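Side-chain contacts in Myo-inositol 2-dehydrogenase (PDB 3CEA), which probably oxidises myo-inositol at its C2 hydroxyl to the ketone scyllo-inosose, with NAD as the hydride acceptor: residues Tyr60-Tyr63 and Lys64-Ile67; Glu86-Ile89 and Tyr90-Ala94; Ile188-Ile191 and Asp192-Arg195. All coordinates share one frame; numbering follows the deposited sequence.

Overall arrangement
Interactions 1 and 2 belong to the NAD-binding Rossmann domain and interaction 3 to the C-terminal domain of the family. The first two have centres 12 Å apart and touch: Tyr63 CE2 packs on Met87 CG at 3.5 Å, and Lys64 CG lies 3.7 Å from Tyr90 CE2. A weak hydrogen bond of 3.3 Å links Tyr63 OH and Glu86 OE1. Interaction 3 stands apart, its nearest atoms about 14 Å from those of interaction 2. The dinucleotide bridges that gap: Met87 of interaction 2 meets its adenine and His189 of interaction 3 its nicotinamide carboxamide, while the Tyr63 side chain comes within about 4 Å of the cofactor.

Interaction 1. Residues Tyr60-Tyr63 and Lys64-Ile67; sequences YTNY and KDMI
Three aliphatic-on-ring contacts carry the packing between Tyr60-Tyr63 and Lys64-Ile67. Met66, a selenomethionine, presses its CA almost exactly over the centre of the Tyr60 ring, 3.7 Å from the centroid, and its CG reaches Tyr60 CD1 at 3.4 Å; the selenium sits obliquely to the same ring in a Met-aromatic contact. The Tyr63 ring is gripped differently. Its chi1 of 76° sets CG between the backbone N and the carbonyl carbon, which brings the ring alongside its neighbour's extended chain: Lys64 CG lies over one face, 3.9 Å from the Tyr63 centroid. Ile67 CD1 meets the edge of that ring, 3.9 Å from Tyr63 CD2.

Polar bonds start the helix. Asn62 is its N-cap, a role suited to a short side chain that can accept: OD1 takes weak bonds from Lys64 N at 3.1 Å and Asp65 N at 3.4 Å, amides that have no preceding turn to serve them. The Asn62 amide and Asp65 carboxylate stack with their planes 30° apart. Regular backbone bonds follow, from Met66 N to Asn62 O (3.3 Å) and from Ile67 N to Tyr63 O (3.1 Å).

Tyr60 ends strand 58-60 and sends its hydroxyl to Glu70. Met66 packs on strands 9-14 and 34-40 of the parallel sheet, while Ile67 touches Ala91 of the neighbouring helix 84-93.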
loop_
_atom_site.group_PDB
_atom_site.type_symbol
_atom_site.label_atom_id
_atom_site.label_comp_id
_atom_site.label_asym_id
_atom_site.label_seq_id
_atom_site.Cartn_x
_atom_site.Cartn_y
_atom_site.Cartn_z
ATOM N N TYR A 60 35.244 32.418 -6.102
ATOM C CA TYR A 60 35.712 32.748 -7.446
ATOM C C TYR A 60 34.570 32.730 -8.463
ATOM O O TYR A 60 33.549 32.075 -8.249
ATOM C CB TYR A 60 36.798 31.761 -7.886
ATOM C CG TYR A 60 38.091 31.843 -7.101
ATOM C CD1 TYR A 60 38.255 31.137 -5.908
ATOM C CD2 TYR A 60 39.159 32.613 -7.560
ATOM C CE1 TYR A 60 39.445 31.204 -5.188
ATOM C CE2 TYR A 60 40.354 32.687 -6.848
ATOM C CZ TYR A 60 40.488 31.980 -5.663
ATOM O OH TYR A 60 41.664 32.050 -4.954
ATOM N N THR A 61 34.747 33.461 -9.560
ATOM C CA THR A 61 33.846 33.378 -10.713
ATOM C C THR A 61 34.542 32.652 -11.867
ATOM O O THR A 61 33.889 32.127 -12.773
ATOM C CB THR A 61 33.372 34.769 -11.187
ATOM O OG1 THR A 61 34.505 35.626 -11.386
ATOM C CG2 THR A 61 32.434 35.397 -10.163
ATOM N N ASN A 62 35.872 32.635 -11.816
ATOM C CA ASN A 62 36.698 31.912 -12.774
ATOM C C ASN A 62 37.258 30.657 -12.110
ATOM O O ASN A 62 37.973 30.747 -11.107
ATOM C CB ASN A 62 37.836 32.815 -13.267
ATOM C CG ASN A 62 38.427 32.356 -14.592
ATOM O OD1 ASN A 62 38.859 31.210 -14.739
ATOM N ND2 ASN A 62 38.464 33.263 -15.562
ATOM N N TYR A 63 36.925 29.492 -12.663
ATOM C CA TYR A 63 37.353 28.214 -12.083
ATOM C C TYR A 63 38.852 27.960 -12.255
ATOM O O TYR A 63 39.481 27.332 -11.402
ATOM C CB TYR A 63 36.515 27.044 -12.625
ATOM C CG TYR A 63 36.852 26.592 -14.033
ATOM C CD1 TYR A 63 36.237 27.176 -15.142
ATOM C CD2 TYR A 63 37.776 25.567 -14.255
ATOM C CE1 TYR A 63 36.543 26.755 -16.438
ATOM C CE2 TYR A 63 38.091 25.144 -15.544
ATOM C CZ TYR A 63 37.469 25.738 -16.630
ATOM O OH TYR A 63 37.776 25.317 -17.902
ATOM N N LYS A 64 39.414 28.456 -13.357
ATOM C CA LYS A 64 40.847 28.340 -13.621
ATOM C C LYS A 64 41.650 29.183 -12.634
ATOM O O LYS A 64 42.734 28.782 -12.206
ATOM C CB LYS A 64 41.172 28.734 -15.064
ATOM C CG LYS A 64 40.651 27.754 -16.108
ATOM C CD LYS A 64 40.950 28.229 -17.518
ATOM C CE LYS A 64 40.386 27.268 -18.550
ATOM N NZ LYS A 64 40.617 27.735 -19.944
ATOM N N ASP A 65 41.108 30.345 -12.270
ATOM C CA ASP A 65 41.698 31.190 -11.237
ATOM C C ASP A 65 41.752 30.464 -9.896
ATOM O O ASP A 65 42.758 30.532 -9.194
ATOM C CB ASP A 65 40.917 32.501 -11.088
ATOM C CG ASP A 65 41.291 33.535 -12.139
ATOM O OD1 ASP A 65 42.288 33.334 -12.866
ATOM O OD2 ASP A 65 40.583 34.562 -12.232
HETATM N N MSE A 66 40.668 29.766 -9.557
HETATM C CA MSE A 66 40.577 29.032 -8.296
HETATM C C MSE A 66 41.588 27.889 -8.221
HETATM O O MSE A 66 42.273 27.728 -7.211
HETATM C CB MSE A 66 39.157 28.505 -8.080
HETATM C CG MSE A 66 38.929 27.878 -6.708
HETATM SE SE MSE A 66 37.089 27.323 -6.409
HETATM C CE MSE A 66 36.994 25.895 -7.714
ATOM N N ILE A 67 41.677 27.110 -9.296
ATOM C CA ILE A 67 42.576 25.955 -9.368
ATOM C C ILE A 67 44.054 26.370 -9.306
ATOM O O ILE A 67 44.886 25.645 -8.752
ATOM C CB ILE A 67 42.275 25.082 -10.624
ATOM C CG1 ILE A 67 40.889 24.434 -10.495
ATOM C CG2 ILE A 67 43.345 24.005 -10.825
ATOM C CD1 ILE A 67 40.320 23.868 -11.789
#

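Interaction 2. Residues Glu86-Ile89 and Tyr90-Ala94; sequences EMTI and YAMNA. With NAD (nicotinamide-adenine-dinucleotide), chain E.
The shortest hydrogen bond between Glu86-Ile89 and Tyr90-Ala94 runs from Met92 N to Thr88 O, 2.8 Å long. It belongs to helix 84-93, the crossover of the beta-alpha-beta unit formed with strands 74-77 and 97-100 of the Rossmann fold. Its companions follow the same helical pattern, each amide bonding to the carbonyl four residues earlier: Ala91 N to Met87 O, Asn93 N to Ile89 O, and Tyr90 N to Glu86 O at 3.3 Å. Beyond Asn93 the turn slackens, and Ala94 N makes weak bonds to Tyr90 O and Ala91 O.

Side chains four residues apart run alongside one another. Thr88 CG2 touches Met92 CG at 3.9 Å, both on the face that packs against Val98 of strand 97-100. With chi1 at -57°, the Thr88 hydroxyl lies beside its own backbone N and bonds back to His84 O, so a buried polar atom is satisfied within the helix and the methyl is left for packing. Ile89 CG2 meets Asn93 ND2 at 3.5 Å, near the exposed end where an amide is well tolerated; Ile89 also packs on Val117 of helix 108-119. Small Ala91 suits the buried side, its CB 3.3 Å from Met87 O, and it too packs on Val98. The Tyr90 hydroxyl is bonded to Asp68.

Met87, a selenomethionine, leaves the backbone away from the following turn. Both outer torsions are extended (chi2 173°, chi3 178°), giving the long, flexible, apolar chain its full reach to the cofactor, where its methyl carbon CE comes to 3.4 Å from adenine N1A of NAD.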
loop_
_atom_site.group_PDB
_atom_site.type_symbol
_atom_site.label_atom_id
_atom_site.label_comp_id
_atom_site.label_asym_id
_atom_site.label_seq_id
_atom_site.Cartn_x
_atom_site.Cartn_y
_atom_site.Cartn_z
ATOM N N GLU A 86 36.253 20.115 -20.054
ATOM C CA GLU A 86 37.295 21.137 -19.947
ATOM C C GLU A 86 37.712 21.423 -18.502
ATOM O O GLU A 86 38.870 21.761 -18.244
ATOM C CB GLU A 86 36.888 22.432 -20.667
ATOM C CG GLU A 86 35.545 23.025 -20.238
ATOM C CD GLU A 86 35.274 24.386 -20.859
ATOM O OE1 GLU A 86 36.124 25.296 -20.717
ATOM O OE2 GLU A 86 34.202 24.546 -21.483
HETATM N N MSE A 87 36.769 21.289 -17.571
HETATM C CA MSE A 87 37.058 21.477 -16.151
HETATM C C MSE A 87 37.826 20.293 -15.583
HETATM O O MSE A 87 38.747 20.475 -14.786
HETATM C CB MSE A 87 35.777 21.708 -15.350
HETATM C CG MSE A 87 35.210 23.105 -15.499
HETATM SE SE MSE A 87 33.474 23.302 -14.662
HETATM C CE MSE A 87 33.186 25.195 -15.045
ATOM N N THR A 88 37.443 19.088 -16.004
ATOM C CA THR A 88 38.116 17.862 -15.578
ATOM C C THR A 88 39.562 17.831 -16.072
ATOM O O THR A 88 40.475 17.585 -15.288
ATOM C CB THR A 88 37.351 16.601 -16.035
ATOM O OG1 THR A 88 36.015 16.649 -15.525
ATOM C CG2 THR A 88 38.026 15.333 -15.526
ATOM N N ILE A 89 39.760 18.104 -17.360
ATOM C CA ILE A 89 41.100 18.133 -17.957
ATOM C C ILE A 89 42.019 19.126 -17.232
ATOM O O ILE A 89 43.139 18.776 -16.853
ATOM C CB ILE A 89 41.048 18.428 -19.486
ATOM C CG1 ILE A 89 40.413 17.250 -20.238
ATOM C CG2 ILE A 89 42.448 18.710 -20.042
ATOM C CD1 ILE A 89 39.883 17.596 -21.623
ATOM N N TYR A 90 41.532 20.347 -17.020
ATOM C CA TYR A 90 42.320 21.385 -16.352
ATOM C C TYR A 90 42.707 20.994 -14.923
ATOM O O TYR A 90 43.847 21.200 -14.507
ATOM C CB TYR A 90 41.574 22.722 -16.362
ATOM C CG TYR A 90 42.476 23.922 -16.175
ATOM C CD1 TYR A 90 43.212 24.435 -17.243
ATOM C CD2 TYR A 90 42.593 24.545 -14.932
ATOM C CE1 TYR A 90 44.047 25.538 -17.078
ATOM C CE2 TYR A 90 43.426 25.650 -14.755
ATOM C CZ TYR A 90 44.148 26.141 -15.833
ATOM O OH TYR A 90 44.972 27.229 -15.673
ATOM N N ALA A 91 41.752 20.421 -14.192
ATOM C CA ALA A 91 41.958 19.999 -12.806
ATOM C C ALA A 91 42.852 18.764 -12.691
ATOM O O ALA A 91 43.679 18.686 -11.781
ATOM C CB ALA A 91 40.618 19.761 -12.114
HETATM N N MSE A 92 42.677 17.807 -13.604
HETATM C CA MSE A 92 43.539 16.621 -13.672
HETATM C C MSE A 92 44.997 17.017 -13.934
HETATM O O MSE A 92 45.912 16.487 -13.301
HETATM C CB MSE A 92 43.066 15.647 -14.761
HETATM C CG MSE A 92 41.725 14.955 -14.504
HETATM SE SE MSE A 92 41.706 13.590 -13.102
HETATM C CE MSE A 92 43.154 12.515 -13.665
ATOM N N ASN A 93 45.196 17.955 -14.861
ATOM C CA ASN A 93 46.528 18.453 -15.213
ATOM C C ASN A 93 47.217 19.217 -14.085
ATOM O O ASN A 93 48.445 19.335 -14.067
ATOM C CB ASN A 93 46.462 19.331 -16.467
ATOM C CG ASN A 93 46.306 18.525 -17.742
ATOM O OD1 ASN A 93 46.783 17.394 -17.843
ATOM N ND2 ASN A 93 45.645 19.113 -18.732
ATOM N N ALA A 94 46.422 19.740 -13.155
ATOM C CA ALA A 94 46.946 20.468 -12.007
ATOM C C ALA A 94 47.188 19.550 -10.807
ATOM O O ALA A 94 47.477 20.022 -9.705
ATOM C CB ALA A 94 46.010 21.604 -11.635
HETATM P PA NAD E . 22.310 24.496 -12.029
HETATM O O1A NAD E . 21.222 24.526 -11.027
HETATM O O2A NAD E . 21.976 25.297 -13.228
HETATM O O5B NAD E . 23.675 25.000 -11.341
HETATM C C5B NAD E . 24.821 25.278 -12.119
HETATM C C4B NAD E . 25.835 26.059 -11.285
HETATM O O4B NAD E . 27.096 26.090 -11.933
HETATM C C3B NAD E . 25.411 27.502 -11.069
HETATM O O3B NAD E . 25.584 27.798 -9.706
HETATM C C2B NAD E . 26.364 28.322 -11.917
HETATM O O2B NAD E . 26.702 29.552 -11.314
HETATM C C1B NAD E . 27.578 27.416 -12.043
HETATM N N9A NAD E . 28.273 27.612 -13.330
HETATM C C8A NAD E . 27.719 27.566 -14.586
HETATM N N7A NAD E . 28.690 27.790 -15.500
HETATM C C5A NAD E . 29.857 27.984 -14.845
HETATM C C6A NAD E . 31.145 28.253 -15.293
HETATM N N6A NAD E . 31.432 28.113 -16.582
HETATM N N1A NAD E . 32.166 28.405 -14.370
HETATM C C2A NAD E . 31.906 28.292 -13.014
HETATM N N3A NAD E . 30.621 28.026 -12.576
HETATM C C4A NAD E . 29.612 27.874 -13.477
HETATM O O3 NAD E . 22.631 22.978 -12.463
HETATM P PN NAD E . 22.453 21.744 -11.441
HETATM O O1N NAD E . 22.949 22.142 -10.102
HETATM O O2N NAD E . 21.080 21.231 -11.615
HETATM O O5D NAD E . 23.424 20.606 -12.027
HETATM C C5D NAD E . 24.764 20.839 -12.392
HETATM C C4D NAD E . 25.348 19.520 -12.890
HETATM O O4D NAD E . 24.946 18.458 -12.042
HETATM C C3D NAD E . 24.877 19.187 -14.298
HETATM O O3D NAD E . 25.994 18.849 -15.087
HETATM C C2D NAD E . 23.959 17.993 -14.124
HETATM O O2D NAD E . 24.107 17.056 -15.164
HETATM C C1D NAD E . 24.370 17.399 -12.784
HETATM N N1N NAD E . 23.221 16.809 -12.069
HETATM C C2N NAD E . 23.323 15.524 -11.598
HETATM C C3N NAD E . 22.255 14.931 -10.919
HETATM C C7N NAD E . 22.412 13.595 -10.249
HETATM O O7N NAD E . 21.252 12.846 -9.971
HETATM N N7N NAD E . 23.630 13.145 -9.931
HETATM C C4N NAD E . 21.080 15.655 -10.724
HETATM C C5N NAD E . 20.984 16.958 -11.206
HETATM C C6N NAD E . 22.065 17.526 -11.879
#

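Interaction 3. Residues Ile188-Ile191 and Asp192-Arg195; sequences IHDI and DLIR. With NAD (nicotinamide-adenine-dinucleotide), chain E.
Asp192 holds CG opposite its backbone N (chi1 177°), which lays the carboxylate back beside the turn containing His189; the imidazole, with chi1 -69°, is directed to the cofactor. A water spans the gap between Asp192 and the His189 backbone, donating to Asp192 OD2 at 2.8 Å and to His189 O at 3.1 Å. That carbonyl oxygen is therefore doubly gripped, since Leu193 N also bonds to it at 3.1 Å. Arg133 pairs with Asp192 OD1, so both carboxylate oxygens have partners, which would help offset the cost of burying a charge.

The remaining backbone bonds are regular: Asp192 N to Ile188 O, Ile194 N to Asp190 O at 2.8 Å, and Arg195 N to Ile191 O. Leu193 crosses Asp190, with CD1 3.8 Å from Asp190 OD1, an oxygen whose salt-bridge partner is Arg132. Branched Ile191 and Ile194 fill the apolar side, packing on Leu240 of strand 237-243. Arg195, nearer the surface, reaches Asp201 and Asp321 through its guanidinium.

The imidazole of His189 reaches the nicotinamide carboxamide, with CE1 and NE2 each 3.3 Å from O7N of NAD, and N7N lies at the ring's edge, in its plane. The site is the nicotinamide end of the NAD pocket in a Gfo/Idh/MocA oxidoreductase, where a helix of the C-terminal domain, here 182-198, meets the cofactor held by the Rossmann domain.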
loop_
_atom_site.group_PDB
_atom_site.type_symbol
_atom_site.label_atom_id
_atom_site.label_comp_id
_atom_site.label_asym_id
_atom_site.label_seq_id
_atom_site.Cartn_x
_atom_site.Cartn_y
_atom_site.Cartn_z
ATOM N N ILE A 188 19.757 8.392 -18.170
ATOM C CA ILE A 188 21.133 7.899 -18.045
ATOM C C ILE A 188 21.357 7.084 -16.765
ATOM O O ILE A 188 22.123 6.116 -16.763
ATOM C CB ILE A 188 22.159 9.066 -18.148
ATOM C CG1 ILE A 188 23.562 8.540 -18.466
ATOM C CG2 ILE A 188 22.141 9.940 -16.890
ATOM C CD1 ILE A 188 24.557 9.616 -18.848
ATOM N N HIS A 189 20.675 7.480 -15.690
ATOM C CA HIS A 189 20.768 6.805 -14.401
ATOM C C HIS A 189 20.273 5.370 -14.485
ATOM O O HIS A 189 20.933 4.453 -13.995
ATOM C CB HIS A 189 19.962 7.559 -13.349
ATOM C CG HIS A 189 20.534 8.892 -12.984
ATOM N ND1 HIS A 189 21.549 9.037 -12.063
ATOM C CD2 HIS A 189 20.225 10.140 -13.406
ATOM C CE1 HIS A 189 21.844 10.318 -11.936
ATOM N NE2 HIS A 189 21.054 11.008 -12.739
ATOM N N ASP A 190 19.111 5.192 -15.111
ATOM C CA ASP A 190 18.502 3.874 -15.296
ATOM C C ASP A 190 19.329 2.996 -16.231
ATOM O O ASP A 190 19.427 1.783 -16.025
ATOM C CB ASP A 190 17.073 4.007 -15.826
ATOM C CG ASP A 190 16.180 4.838 -14.916
ATOM O OD1 ASP A 190 16.162 4.574 -13.689
ATOM O OD2 ASP A 190 15.484 5.748 -15.433
ATOM N N ILE A 191 19.918 3.617 -17.253
ATOM C CA ILE A 191 20.820 2.922 -18.175
ATOM C C ILE A 191 21.962 2.266 -17.404
ATOM O O ILE A 191 22.221 1.069 -17.569
ATOM C CB ILE A 191 21.364 3.867 -19.279
ATOM C CG1 ILE A 191 20.239 4.244 -20.247
ATOM C CG2 ILE A 191 22.527 3.212 -20.035
ATOM C CD1 ILE A 191 20.565 5.379 -21.193
ATOM N N ASP A 192 22.619 3.050 -16.549
ATOM C CA ASP A 192 23.686 2.551 -15.682
ATOM C C ASP A 192 23.191 1.420 -14.780
ATOM O O ASP A 192 23.880 0.412 -14.602
ATOM C CB ASP A 192 24.266 3.686 -14.835
ATOM C CG ASP A 192 25.337 3.206 -13.865
ATOM O OD1 ASP A 192 26.443 2.851 -14.328
ATOM O OD2 ASP A 192 25.070 3.186 -12.640
ATOM N N LEU A 193 21.995 1.595 -14.220
ATOM C CA LEU A 193 21.389 0.601 -13.331
ATOM C C LEU A 193 21.121 -0.708 -14.058
ATOM O O LEU A 193 21.365 -1.785 -13.518
ATOM C CB LEU A 193 20.090 1.138 -12.719
ATOM C CG LEU A 193 20.180 2.286 -11.706
ATOM C CD1 LEU A 193 18.805 2.897 -11.483
ATOM C CD2 LEU A 193 20.802 1.838 -10.381
ATOM N N ILE A 194 20.634 -0.606 -15.291
ATOM C CA ILE A 194 20.353 -1.776 -16.115
ATOM C C ILE A 194 21.648 -2.523 -16.448
ATOM O O ILE A 194 21.703 -3.750 -16.338
ATOM C CB ILE A 194 19.532 -1.387 -17.377
ATOM C CG1 ILE A 194 18.091 -1.070 -16.965
ATOM C CG2 ILE A 194 19.536 -2.498 -18.420
ATOM C CD1 ILE A 194 17.357 -0.148 -17.905
ATOM N N ARG A 195 22.689 -1.775 -16.817
ATOM C CA ARG A 195 24.015 -2.348 -17.072
ATOM C C ARG A 195 24.552 -3.036 -15.819
ATOM O O ARG A 195 25.099 -4.140 -15.889
ATOM C CB ARG A 195 24.998 -1.270 -17.535
ATOM C CG ARG A 195 24.689 -0.673 -18.907
ATOM C CD ARG A 195 25.864 0.133 -19.461
ATOM N NE ARG A 195 27.013 -0.717 -19.767
ATOM C CZ ARG A 195 28.112 -0.804 -19.020
ATOM N NH1 ARG A 195 28.236 -0.080 -17.917
ATOM N NH2 ARG A 195 29.093 -1.618 -19.382
HETATM P PA NAD E . 22.310 24.496 -12.029
HETATM O O1A NAD E . 21.222 24.526 -11.027
HETATM O O2A NAD E . 21.976 25.297 -13.228
HETATM O O5B NAD E . 23.675 25.000 -11.341
HETATM C C5B NAD E . 24.821 25.278 -12.119
HETATM C C4B NAD E . 25.835 26.059 -11.285
HETATM O O4B NAD E . 27.096 26.090 -11.933
HETATM C C3B NAD E . 25.411 27.502 -11.069
HETATM O O3B NAD E . 25.584 27.798 -9.706
HETATM C C2B NAD E . 26.364 28.322 -11.917
HETATM O O2B NAD E . 26.702 29.552 -11.314
HETATM C C1B NAD E . 27.578 27.416 -12.043
HETATM N N9A NAD E . 28.273 27.612 -13.330
HETATM C C8A NAD E . 27.719 27.566 -14.586
HETATM N N7A NAD E . 28.690 27.790 -15.500
HETATM C C5A NAD E . 29.857 27.984 -14.845
HETATM C C6A NAD E . 31.145 28.253 -15.293
HETATM N N6A NAD E . 31.432 28.113 -16.582
HETATM N N1A NAD E . 32.166 28.405 -14.370
HETATM C C2A NAD E . 31.906 28.292 -13.014
HETATM N N3A NAD E . 30.621 28.026 -12.576
HETATM C C4A NAD E . 29.612 27.874 -13.477
HETATM O O3 NAD E . 22.631 22.978 -12.463
HETATM P PN NAD E . 22.453 21.744 -11.441
HETATM O O1N NAD E . 22.949 22.142 -10.102
HETATM O O2N NAD E . 21.080 21.231 -11.615
HETATM O O5D NAD E . 23.424 20.606 -12.027
HETATM C C5D NAD E . 24.764 20.839 -12.392
HETATM C C4D NAD E . 25.348 19.520 -12.890
HETATM O O4D NAD E . 24.946 18.458 -12.042
HETATM C C3D NAD E . 24.877 19.187 -14.298
HETATM O O3D NAD E . 25.994 18.849 -15.087
HETATM C C2D NAD E . 23.959 17.993 -14.124
HETATM O O2D NAD E . 24.107 17.056 -15.164
HETATM C C1D NAD E . 24.370 17.399 -12.784
HETATM N N1N NAD E . 23.221 16.809 -12.069
HETATM C C2N NAD E . 23.323 15.524 -11.598
HETATM C C3N NAD E . 22.255 14.931 -10.919
HETATM C C7N NAD E . 22.412 13.595 -10.249
HETATM O O7N NAD E . 21.252 12.846 -9.971
HETATM N N7N NAD E . 23.630 13.145 -9.931
HETATM C C4N NAD E . 21.080 15.655 -10.724
HETATM C C5N NAD E . 20.984 16.958 -11.206
HETATM C C6N NAD E . 22.065 17.526 -11.879
HETATM O O HOH W 1 22.983 4.823 -11.726
#